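Local coordinates for protein putative fimbrial subunit (Corynebacterium diphtheriae, PDB 4HSQ) that probably polymerises as the major pilin SpaD into the shaft of adhesive surface pili, this piece comprising its second and third domains, at residues 148-153 against 197-202. Residues are numbered along the deposited sequence; the frame is centred on the assembly and turned at random.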
loop_
_atom_site.group_PDB
_atom_site.type_symbol
_atom_site.label_atom_id
_atom_site.label_comp_id
_atom_site.label_asym_id
_atom_site.label_seq_id
_atom_site.Cartn_x
_atom_site.Cartn_y
_atom_site.Cartn_z
ATOM N N LYS A 148 1.347 5.017 -10.415
ATOM C CA LYS A 148 1.331 4.196 -11.633
ATOM C C LYS A 148 2.634 4.357 -12.398
ATOM O O LYS A 148 3.216 5.434 -12.411
ATOM C CB LYS A 148 0.168 4.601 -12.525
ATOM C CG LYS A 148 -1.162 4.310 -11.870
ATOM C CD LYS A 148 -2.280 4.349 -12.917
ATOM C CE LYS A 148 -3.390 5.280 -12.533
ATOM N NZ LYS A 148 -4.339 5.462 -13.663
ATOM N N LEU A 149 3.078 3.283 -13.047
ATOM C CA LEU A 149 4.263 3.313 -13.859
ATOM C C LEU A 149 3.856 3.006 -15.299
ATOM O O LEU A 149 3.471 1.882 -15.600
ATOM C CB LEU A 149 5.355 2.345 -13.354
ATOM C CG LEU A 149 6.604 2.251 -14.264
ATOM C CD1 LEU A 149 7.311 3.623 -14.394
ATOM C CD2 LEU A 149 7.557 1.189 -13.770
ATOM N N LYS A 150 3.918 4.025 -16.168
ATOM C CA LYS A 150 3.576 3.863 -17.577
ATOM C C LYS A 150 4.865 3.784 -18.375
ATOM O O LYS A 150 5.737 4.650 -18.246
ATOM C CB LYS A 150 2.708 5.055 -18.043
ATOM C CG LYS A 150 2.359 5.046 -19.515
ATOM C CD LYS A 150 1.532 6.283 -19.883
ATOM C CE LYS A 150 1.257 6.262 -21.370
ATOM N NZ LYS A 150 0.222 7.243 -21.769
ATOM N N VAL A 151 4.980 2.761 -19.216
ATOM C CA VAL A 151 6.142 2.590 -20.066
ATOM C C VAL A 151 5.741 2.858 -21.511
ATOM O O VAL A 151 4.722 2.349 -21.952
ATOM C CB VAL A 151 6.766 1.186 -19.875
ATOM C CG1 VAL A 151 7.858 0.909 -20.905
ATOM C CG2 VAL A 151 7.321 1.052 -18.461
ATOM N N VAL A 152 6.511 3.689 -22.228
ATOM C CA VAL A 152 6.195 3.950 -23.637
ATOM C C VAL A 152 7.413 3.501 -24.460
ATOM O O VAL A 152 8.527 3.941 -24.206
ATOM C CB VAL A 152 5.687 5.385 -23.945
ATOM C CG1 VAL A 152 6.492 6.443 -23.226
ATOM C CG2 VAL A 152 5.595 5.666 -25.454
ATOM N N LYS A 153 7.197 2.536 -25.364
ATOM C CA LYS A 153 8.273 1.996 -26.175
ATOM C C LYS A 153 8.354 2.740 -27.481
ATOM O O LYS A 153 7.379 2.805 -28.209
ATOM C CB LYS A 153 8.101 0.509 -26.405
ATOM C CG LYS A 153 9.338 -0.156 -27.002
ATOM C CD LYS A 153 10.450 -0.176 -25.951
ATOM C CE LYS A 153 11.703 -0.809 -26.375
ATOM N NZ LYS A 153 12.229 -0.287 -27.658
ATOM N N ASP A 197 -0.538 1.317 -28.796
ATOM C CA ASP A 197 -0.018 2.664 -28.614
ATOM C C ASP A 197 1.432 2.653 -28.063
ATOM O O ASP A 197 1.943 3.700 -27.673
ATOM C CB ASP A 197 -0.941 3.467 -27.681
ATOM C CG ASP A 197 -1.076 2.975 -26.244
ATOM O OD1 ASP A 197 -0.486 1.917 -25.909
ATOM O OD2 ASP A 197 -1.729 3.675 -25.437
ATOM N N GLY A 198 2.077 1.485 -28.059
ATOM C CA GLY A 198 3.452 1.339 -27.576
ATOM C C GLY A 198 3.589 1.444 -26.066
ATOM O O GLY A 198 4.695 1.606 -25.553
ATOM N N THR A 199 2.480 1.308 -25.334
ATOM C CA THR A 199 2.533 1.463 -23.872
ATOM C C THR A 199 1.902 0.307 -23.084
ATOM O O THR A 199 1.157 -0.516 -23.606
ATOM C CB THR A 199 1.796 2.784 -23.417
ATOM O OG1 THR A 199 0.377 2.582 -23.312
ATOM C CG2 THR A 199 2.119 4.007 -24.265
ATOM N N PHE A 200 2.194 0.294 -21.792
ATOM C CA PHE A 200 1.514 -0.500 -20.770
ATOM C C PHE A 200 1.616 0.335 -19.520
ATOM O O PHE A 200 2.518 1.172 -19.431
ATOM C CB PHE A 200 2.076 -1.931 -20.566
ATOM C CG PHE A 200 3.499 -2.006 -20.073
ATOM C CD1 PHE A 200 3.798 -1.830 -18.727
ATOM C CD2 PHE A 200 4.537 -2.284 -20.950
ATOM C CE1 PHE A 200 5.121 -1.914 -18.273
ATOM C CE2 PHE A 200 5.857 -2.385 -20.495
ATOM C CZ PHE A 200 6.146 -2.179 -19.171
ATOM N N THR A 201 0.718 0.113 -18.565
ATOM C CA THR A 201 0.781 0.819 -17.292
ATOM C C THR A 201 0.701 -0.214 -16.173
ATOM O O THR A 201 -0.180 -1.081 -16.189
ATOM C CB THR A 201 -0.354 1.874 -17.196
ATOM O OG1 THR A 201 -0.170 2.842 -18.225
ATOM C CG2 THR A 201 -0.358 2.593 -15.859
ATOM N N ILE A 202 1.625 -0.128 -15.216
ATOM C CA ILE A 202 1.596 -0.960 -14.027
ATOM C C ILE A 202 0.883 -0.128 -12.969
ATOM O O ILE A 202 1.417 0.893 -12.528
ATOM C CB ILE A 202 3.015 -1.423 -13.561
ATOM C CG1 ILE A 202 3.814 -2.091 -14.693
ATOM C CG2 ILE A 202 2.911 -2.330 -12.299
ATOM C CD1 ILE A 202 5.271 -2.448 -14.343
#
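Leu149 and Ile202 exchange a pair of nearly straight backbone hydrogen bonds, and Val151 and Phe200 exchange a second pair two residues along this antiparallel ladder, past the non-hydrogen-bonded pair Lys150-Thr201. The rungs are uneven: Val151 N reaches Phe200 O at 2.9 Å, whereas Phe200 N lies 3.3 Å from Val151 O in a more bent bond (151°). A fifth bond, 2.7 Å from Lys153 N to Gly198 O, closes the end of the ladder, where Gly198 adopts a positive phi that glycine tolerates readily. Just before it, Asp197 forms an Asx turn: OD1 accepts from both Thr199 N and Thr199 OG1 (2.8 Å), both arriving from the same side of the carboxylate plane. Thr199 suits this position because its hydroxyl, set between backbone N and carbonyl carbon (chi1 83°), meets the aspartate while CG2 packs against Val152 CB. On the same face, Lys150 stretches its methylenes past Thr201 OG1, and its CE lies 3.8 Å from Thr199 CG2; the ammonium is hydrogen-bonded to Glu258 O. The face bearing Leu149, Val151, Phe200 and Ile202 is buried and apolar: Val151 CB sits over one face of the Phe200 ring, toward its rim, 3.8 Å from the centroid in a CH-pi contact, and Leu225 backs Val151. The other edge of strand 142-155 bonds strand 264-271 in the prealbumin-like domain. Lys153 thus joins both neighbours, by its main-chain bond to Gly198 and by an isopeptide bond from NZ to Asn271 CG, consistent with a pilin built to resist pulling.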